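Local coordinates for sulfate adenylyltransferase (Allochromatium vinosum, PDB 4DNX) that catalyses the reversible conversion of sulfate and ATP to adenosine 5'-phosphosulfate and diphosphate, as a dissimilatory ATP sulfurylase, at the interface of chains A and B. Sequence-based numbering; all coordinates share one arbitrary frame. Chains: chain A/B, Sulfate adenylyltransferase.

Contact 1: the interface of chains A and B. Residues chain A 18, 21-22; chain B 172-173, 233.
A:His22 meets B:Asp172 across the interface of two copies of this ATP sulfurylase, with the imidazole coming from the first turns of helix 18-28 in the PUA-like domain and the carboxylate from the last residue of helix 167-172. In A:His22, CB carries CG anti to the carbonyl carbon (chi1 -58°), which turns the ring toward the partner. Beyond CG, the ring is roofed on one face by the backbone O of A:Pro18, 3.1 Å above the plane and over its centre. ND1 and CE1 have CD2 of the poorly ordered B:Leu233 as a distant, tentative neighbour, and CD2 lies near OD2 of B:Asp172 without bonding. At the tip, NE2 of A:His22 gives its N-H to the carboxylate oxygen OD2 of B:Asp172 at 2.8 Å, nearly straight at 174°. The acceptor lies in the imidazole plane, but the donor arrives 41° out of the carboxylate plane. An alanine in place of A:His22 would probably leave OD2 of B:Asp172 without this cross-chain donor. CG of A:His21 is anti to its backbone N, and its ND1 holds a water O at 2.8 Å in the ring plane; that water O reaches the backbone O of B:Asp172 at 2.9 Å. On the same helix, A:Pro18 touches CE1 of B:Phe173 with its CG at 3.7 Å, the two side chains crossing at about a right angle.

Contact 2: the interface of chains A and B. Residues chain A 170-172, 174-175; chain B 14, 16, 166, 170, 179.
A:Pro174 and B:Phe14 point at each other tip to tip: CG of A:Pro174 lies 3.5 Å from CE2 of B:Phe14. CB of A:Pro174 also reaches the edge of the B:Phe166 ring, in its plane, 3.7 Å from CE2. B:Phe14 stands edge-on over the face of the B:Tyr16 ring, CD2 above its centre, an arrangement that probably steadies the aromatic surface met by the proline. B:Tyr16 crosses A:Asp175 at about a right angle, ring and carboxylate planes 50° apart. The phenol OH of B:Tyr16 donates to the carboxylate oxygen OD2 of A:Asp175 at 2.6 Å, on the syn side and 29° out of plane. OD1 of A:Asp175 accepts from the hydroxyl OG1 of B:Thr179, also at 2.6 Å but from above the plane; the threonine's chi1 of 58° places OG1 between backbone N and carbonyl carbon. With an OH donor on each oxygen, the carboxylate is likely to be hindered from turning. A water joins OD1 to the backbone N of B:Thr179. The two Gln170 side chains, both extended beyond CG, approach tip to tip with their amides stacked, CD of A:Gln170 lying 3.6 Å from CG of B:Gln170. NE2 of B:Gln170 also donates to the backbone O of A:Pro174 at 3.3 Å. Helix 167-172 of each chain thus meets its twin at the two-fold, and the loop following the A helix reaches into the partner's aromatic cluster.

Contact 3: the interface of chains A and B. Residues chain A 239-241; chain B 16-18.
The backbone of A:Pro239, extended at phi/psi -51/145°, turns helical at A:Ala240 to begin helix 240-254 of this ATP sulfurylase, while across the interface B:Asp17 is the extended residue leading into helix 18-28 of the PUA-like domain. Two helix starts, each with a proline in its first turn, therefore face each other. A:Pro241, which has 50 Å² hidden by chain B, pushes the rim of its ring toward the partner: CG of A:Pro241 comes 3.7 Å from the backbone O of B:Tyr16 and 3.8 Å from CA of B:Asp17. Its CD meets CD of B:Pro18 at 4.1 Å, and the two pyrrolidines reach toward each other tip to tip. Alongside, the methyl CB of A:Ala240 touches the same B:Pro18 ring, 4.0 Å from CG. B:Asp17 holds its CG anti to the backbone N (chi1 -178°), which sends the carboxylate out beside the A-chain prolines. There OD1 of B:Asp17 lies 3.9 Å from CB of A:Pro239 and 4.1 Å from CD of A:Pro241, contacts with carbon and not bonds. No hydrogen bond or salt bridge crosses this patch.

Contact 1: the interface of chains A and B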
loop_
_atom_site.group_PDB
_atom_site.type_symbol
_atom_site.label_atom_id
_atom_site.label_comp_id
_atom_site.label_asym_id
_atom_site.label_seq_id
_atom_site.Cartn_x
_atom_site.Cartn_y
_atom_site.Cartn_z
ATOM N N PRO A 18 1.603 -10.903 12.163
ATOM C CA PRO A 18 0.230 -10.578 12.568
ATOM C C PRO A 18 -0.127 -11.116 13.966
ATOM O O PRO A 18 -0.844 -10.449 14.690
ATOM C CB PRO A 18 -0.633 -11.247 11.503
ATOM C CG PRO A 18 0.239 -11.249 10.311
ATOM C CD PRO A 18 1.647 -11.402 10.769
ATOM N N HIS A 21 1.493 -8.735 16.399
ATOM C CA HIS A 21 0.672 -7.511 16.279
ATOM C C HIS A 21 -0.622 -7.555 17.095
ATOM O O HIS A 21 -0.921 -6.612 17.883
ATOM C CB HIS A 21 0.347 -7.300 14.793
ATOM C CG HIS A 21 -0.305 -5.987 14.471
ATOM N ND1 HIS A 21 -0.316 -5.482 13.188
ATOM C CD2 HIS A 21 -1.035 -5.116 15.220
ATOM C CE1 HIS A 21 -0.962 -4.322 13.170
ATOM N NE2 HIS A 21 -1.427 -4.086 14.383
ATOM N N HIS A 22 -1.362 -8.654 16.958
ATOM C CA HIS A 22 -2.632 -8.816 17.696
ATOM C C HIS A 22 -2.379 -8.865 19.196
ATOM O O HIS A 22 -3.111 -8.250 19.974
ATOM C CB HIS A 22 -3.396 -10.080 17.247
ATOM C CG HIS A 22 -3.714 -10.114 15.780
ATOM N ND1 HIS A 22 -4.015 -11.286 15.115
ATOM C CD2 HIS A 22 -3.782 -9.121 14.856
ATOM C CE1 HIS A 22 -4.256 -11.013 13.841
ATOM N NE2 HIS A 22 -4.096 -9.712 13.654
ATOM N N ASP B 172 -2.804 -5.177 8.949
ATOM C CA ASP B 172 -1.921 -6.301 9.266
ATOM C C ASP B 172 -0.921 -6.612 8.172
ATOM O O ASP B 172 0.137 -7.197 8.451
ATOM C CB ASP B 172 -2.744 -7.558 9.550
ATOM C CG ASP B 172 -3.518 -7.485 10.867
ATOM O OD1 ASP B 172 -3.509 -6.436 11.555
ATOM O OD2 ASP B 172 -4.187 -8.493 11.182
ATOM N N PHE B 173 -1.251 -6.244 6.934
ATOM C CA PHE B 173 -0.414 -6.583 5.758
ATOM C C PHE B 173 -0.158 -5.329 4.884
ATOM O O PHE B 173 -0.517 -5.315 3.689
ATOM C CB PHE B 173 -1.075 -7.691 4.918
ATOM C CG PHE B 173 -1.646 -8.834 5.740
ATOM C CD1 PHE B 173 -0.815 -9.849 6.209
ATOM C CD2 PHE B 173 -3.016 -8.921 5.989
ATOM C CE1 PHE B 173 -1.343 -10.904 6.983
ATOM C CE2 PHE B 173 -3.563 -9.944 6.763
ATOM C CZ PHE B 173 -2.723 -10.947 7.263
ATOM N N LEU B 233 -4.774 -16.113 10.708
ATOM C CA LEU B 233 -3.773 -17.160 10.853
ATOM C C LEU B 233 -4.413 -18.403 11.481
ATOM O O LEU B 233 -5.459 -18.307 12.128
ATOM C CB LEU B 233 -2.608 -16.664 11.731
ATOM C CG LEU B 233 -2.982 -15.803 12.948
ATOM C CD1 LEU B 233 -2.453 -16.398 14.254
ATOM C CD2 LEU B 233 -2.509 -14.357 12.770
HETATM O O HOH W 1 0.842 -7.141 11.231
#

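Contact 2: the interface of chains A and B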
loop_
_atom_site.group_PDB
_atom_site.type_symbol
_atom_site.label_atom_id
_atom_site.label_comp_id
_atom_site.label_asym_id
_atom_site.label_seq_id
_atom_site.Cartn_x
_atom_site.Cartn_y
_atom_site.Cartn_z
ATOM N N GLN A 170 -1.800 6.106 6.051
ATOM C CA GLN A 170 -2.261 4.924 5.315
ATOM C C GLN A 170 -3.754 4.880 5.115
ATOM O O GLN A 170 -4.198 4.647 3.982
ATOM C CB GLN A 170 -1.741 3.568 5.864
ATOM C CG GLN A 170 -1.920 2.462 4.769
ATOM C CD GLN A 170 -1.138 1.180 5.045
ATOM O OE1 GLN A 170 -1.137 0.696 6.178
ATOM N NE2 GLN A 170 -0.506 0.601 3.979
ATOM N N THR A 171 -4.538 5.186 6.162
ATOM C CA THR A 171 -5.991 5.113 6.081
ATOM C C THR A 171 -6.546 6.067 5.009
ATOM O O THR A 171 -7.473 5.708 4.261
ATOM C CB THR A 171 -6.644 5.492 7.458
ATOM O OG1 THR A 171 -6.054 4.670 8.476
ATOM C CG2 THR A 171 -8.168 5.187 7.425
ATOM N N ASP A 172 -5.970 7.259 4.926
ATOM C CA ASP A 172 -6.566 8.278 4.016
ATOM C C ASP A 172 -5.986 8.164 2.617
ATOM O O ASP A 172 -6.585 8.711 1.686
ATOM C CB ASP A 172 -6.305 9.709 4.494
ATOM C CG ASP A 172 -7.086 10.074 5.771
ATOM O OD1 ASP A 172 -7.866 9.231 6.247
ATOM O OD2 ASP A 172 -6.885 11.207 6.289
ATOM N N PRO A 174 -4.644 5.139 0.831
ATOM C CA PRO A 174 -4.291 3.691 0.809
ATOM C C PRO A 174 -3.513 3.258 -0.415
ATOM O O PRO A 174 -2.742 2.257 -0.300
ATOM C CB PRO A 174 -5.640 2.965 0.886
ATOM C CG PRO A 174 -6.663 3.984 0.244
ATOM C CD PRO A 174 -6.119 5.324 0.794
ATOM N N ASP A 175 -3.687 3.932 -1.548
ATOM C CA ASP A 175 -2.973 3.533 -2.786
ATOM C C ASP A 175 -1.584 4.116 -2.929
ATOM O O ASP A 175 -0.766 3.605 -3.709
ATOM C CB ASP A 175 -3.796 3.853 -4.058
ATOM C CG ASP A 175 -5.096 3.037 -4.146
ATOM O OD1 ASP A 175 -5.204 1.955 -3.481
ATOM O OD2 ASP A 175 -6.012 3.441 -4.890
ATOM N N PHE B 14 -14.555 3.097 -1.914
ATOM C CA PHE B 14 -13.722 3.794 -0.919
ATOM C C PHE B 14 -13.826 5.311 -1.064
ATOM O O PHE B 14 -13.898 5.852 -2.184
ATOM C CB PHE B 14 -12.245 3.383 -1.058
ATOM C CG PHE B 14 -11.345 4.057 -0.027
ATOM C CD1 PHE B 14 -11.447 3.731 1.336
ATOM C CD2 PHE B 14 -10.453 5.060 -0.421
ATOM C CE1 PHE B 14 -10.608 4.378 2.272
ATOM C CE2 PHE B 14 -9.631 5.745 0.511
ATOM C CZ PHE B 14 -9.707 5.375 1.876
ATOM N N TYR B 16 -12.012 8.233 -1.351
ATOM C CA TYR B 16 -10.656 8.710 -1.610
ATOM C C TYR B 16 -10.419 10.169 -1.235
ATOM O O TYR B 16 -9.286 10.557 -1.018
ATOM C CB TYR B 16 -10.280 8.522 -3.114
ATOM C CG TYR B 16 -9.859 7.117 -3.471
ATOM C CD1 TYR B 16 -8.543 6.702 -3.228
ATOM C CD2 TYR B 16 -10.770 6.197 -4.039
ATOM C CE1 TYR B 16 -8.127 5.401 -3.550
ATOM C CE2 TYR B 16 -10.350 4.894 -4.384
ATOM C CZ TYR B 16 -9.036 4.512 -4.107
ATOM O OH TYR B 16 -8.561 3.261 -4.428
ATOM N N PHE B 166 -10.103 -0.553 5.025
ATOM C CA PHE B 166 -10.016 -1.912 4.464
ATOM C C PHE B 166 -9.808 -2.930 5.580
ATOM O O PHE B 166 -9.183 -3.976 5.393
ATOM C CB PHE B 166 -8.920 -1.977 3.397
ATOM C CG PHE B 166 -9.203 -1.086 2.213
ATOM C CD1 PHE B 166 -10.361 -1.248 1.461
ATOM C CD2 PHE B 166 -8.314 -0.059 1.876
ATOM C CE1 PHE B 166 -10.643 -0.390 0.371
ATOM C CE2 PHE B 166 -8.588 0.804 0.781
ATOM C CZ PHE B 166 -9.753 0.631 0.042
ATOM N N GLN B 170 -5.560 -4.286 5.466
ATOM C CA GLN B 170 -4.471 -3.361 5.193
ATOM C C GLN B 170 -3.590 -3.180 6.436
ATOM O O GLN B 170 -2.362 -3.151 6.340
ATOM C CB GLN B 170 -4.971 -2.007 4.640
ATOM C CG GLN B 170 -3.775 -1.157 4.126
ATOM C CD GLN B 170 -4.181 -0.007 3.189
ATOM O OE1 GLN B 170 -5.076 0.772 3.524
ATOM N NE2 GLN B 170 -3.492 0.113 2.028
ATOM N N THR B 179 -5.416 -2.478 -3.519
ATOM C CA THR B 179 -6.742 -2.361 -4.165
ATOM C C THR B 179 -6.649 -2.745 -5.654
ATOM O O THR B 179 -5.534 -2.753 -6.235
ATOM C CB THR B 179 -7.285 -0.910 -4.100
ATOM O OG1 THR B 179 -6.350 -0.017 -4.726
ATOM C CG2 THR B 179 -7.424 -0.493 -2.630
HETATM O O HOH W 2 -3.728 -0.259 -2.597
HETATM O O HOH W 3 -6.839 9.082 -1.089
#

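Contact 3: the interface of chains A and B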
loop_
_atom_site.group_PDB
_atom_site.type_symbol
_atom_site.label_atom_id
_atom_site.label_comp_id
_atom_site.label_asym_id
_atom_site.label_seq_id
_atom_site.Cartn_x
_atom_site.Cartn_y
_atom_site.Cartn_z
ATOM N N PRO A 239 -6.647 18.809 -3.637
ATOM C CA PRO A 239 -7.068 17.582 -2.945
ATOM C C PRO A 239 -6.390 16.351 -3.523
ATOM O O PRO A 239 -6.143 16.265 -4.735
ATOM C CB PRO A 239 -8.568 17.522 -3.193
ATOM C CG PRO A 239 -8.959 18.939 -3.401
ATOM C CD PRO A 239 -7.805 19.569 -4.117
ATOM N N ALA A 240 -6.099 15.402 -2.640
ATOM C CA ALA A 240 -5.336 14.213 -2.998
ATOM C C ALA A 240 -5.800 13.469 -4.263
ATOM O O ALA A 240 -4.932 13.136 -5.105
ATOM C CB ALA A 240 -5.276 13.252 -1.800
ATOM N N PRO A 241 -7.095 13.183 -4.434
ATOM C CA PRO A 241 -7.509 12.448 -5.647
ATOM C C PRO A 241 -7.147 13.194 -6.936
ATOM O O PRO A 241 -6.773 12.568 -7.947
ATOM C CB PRO A 241 -9.038 12.375 -5.524
ATOM C CG PRO A 241 -9.315 12.547 -4.109
ATOM C CD PRO A 241 -8.260 13.421 -3.550
ATOM N N TYR B 16 -12.012 8.233 -1.351
ATOM C CA TYR B 16 -10.656 8.710 -1.610
ATOM C C TYR B 16 -10.419 10.169 -1.235
ATOM O O TYR B 16 -9.286 10.557 -1.018
ATOM C CB TYR B 16 -10.280 8.522 -3.114
ATOM C CG TYR B 16 -9.859 7.117 -3.471
ATOM C CD1 TYR B 16 -8.543 6.702 -3.228
ATOM C CD2 TYR B 16 -10.770 6.197 -4.039
ATOM C CE1 TYR B 16 -8.127 5.401 -3.550
ATOM C CE2 TYR B 16 -10.350 4.894 -4.384
ATOM C CZ TYR B 16 -9.036 4.512 -4.107
ATOM O OH TYR B 16 -8.561 3.261 -4.428
ATOM N N ASP B 17 -11.455 10.994 -1.196
ATOM C CA ASP B 17 -11.236 12.394 -0.833
ATOM C C ASP B 17 -11.080 12.491 0.696
ATOM O O ASP B 17 -12.029 12.206 1.415
ATOM C CB ASP B 17 -12.411 13.233 -1.325
ATOM C CG ASP B 17 -12.235 14.698 -1.037
ATOM O OD1 ASP B 17 -11.376 15.339 -1.672
ATOM O OD2 ASP B 17 -12.930 15.187 -0.145
ATOM N N PRO B 18 -9.897 12.864 1.190
ATOM C CA PRO B 18 -9.697 12.874 2.664
ATOM C C PRO B 18 -10.660 13.779 3.449
ATOM O O PRO B 18 -11.088 13.430 4.550
ATOM C CB PRO B 18 -8.216 13.305 2.811
ATOM C CG PRO B 18 -7.566 12.765 1.498
ATOM C CD PRO B 18 -8.626 13.185 0.492
#

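Contact 2 lies at the two-fold, where the two Gln170 side chains meet, its C-alpha centre about 17 Å from that of contact 1 and 11 Å from that of contact 3; the centres of contacts 1 and 3 are about 27 Å apart. The phenol of B:Tyr16 serves contact 2, while its backbone O faces contact 3 and also reaches a bridging water in contact 2. Helix 167-172 serves contacts 1 and 2, and the start of helix 18-28 serves contacts 1 and 3, in opposite chains. The symmetry repeats every patch, consistent with a dimer, although the structure alone does not prove it in solution.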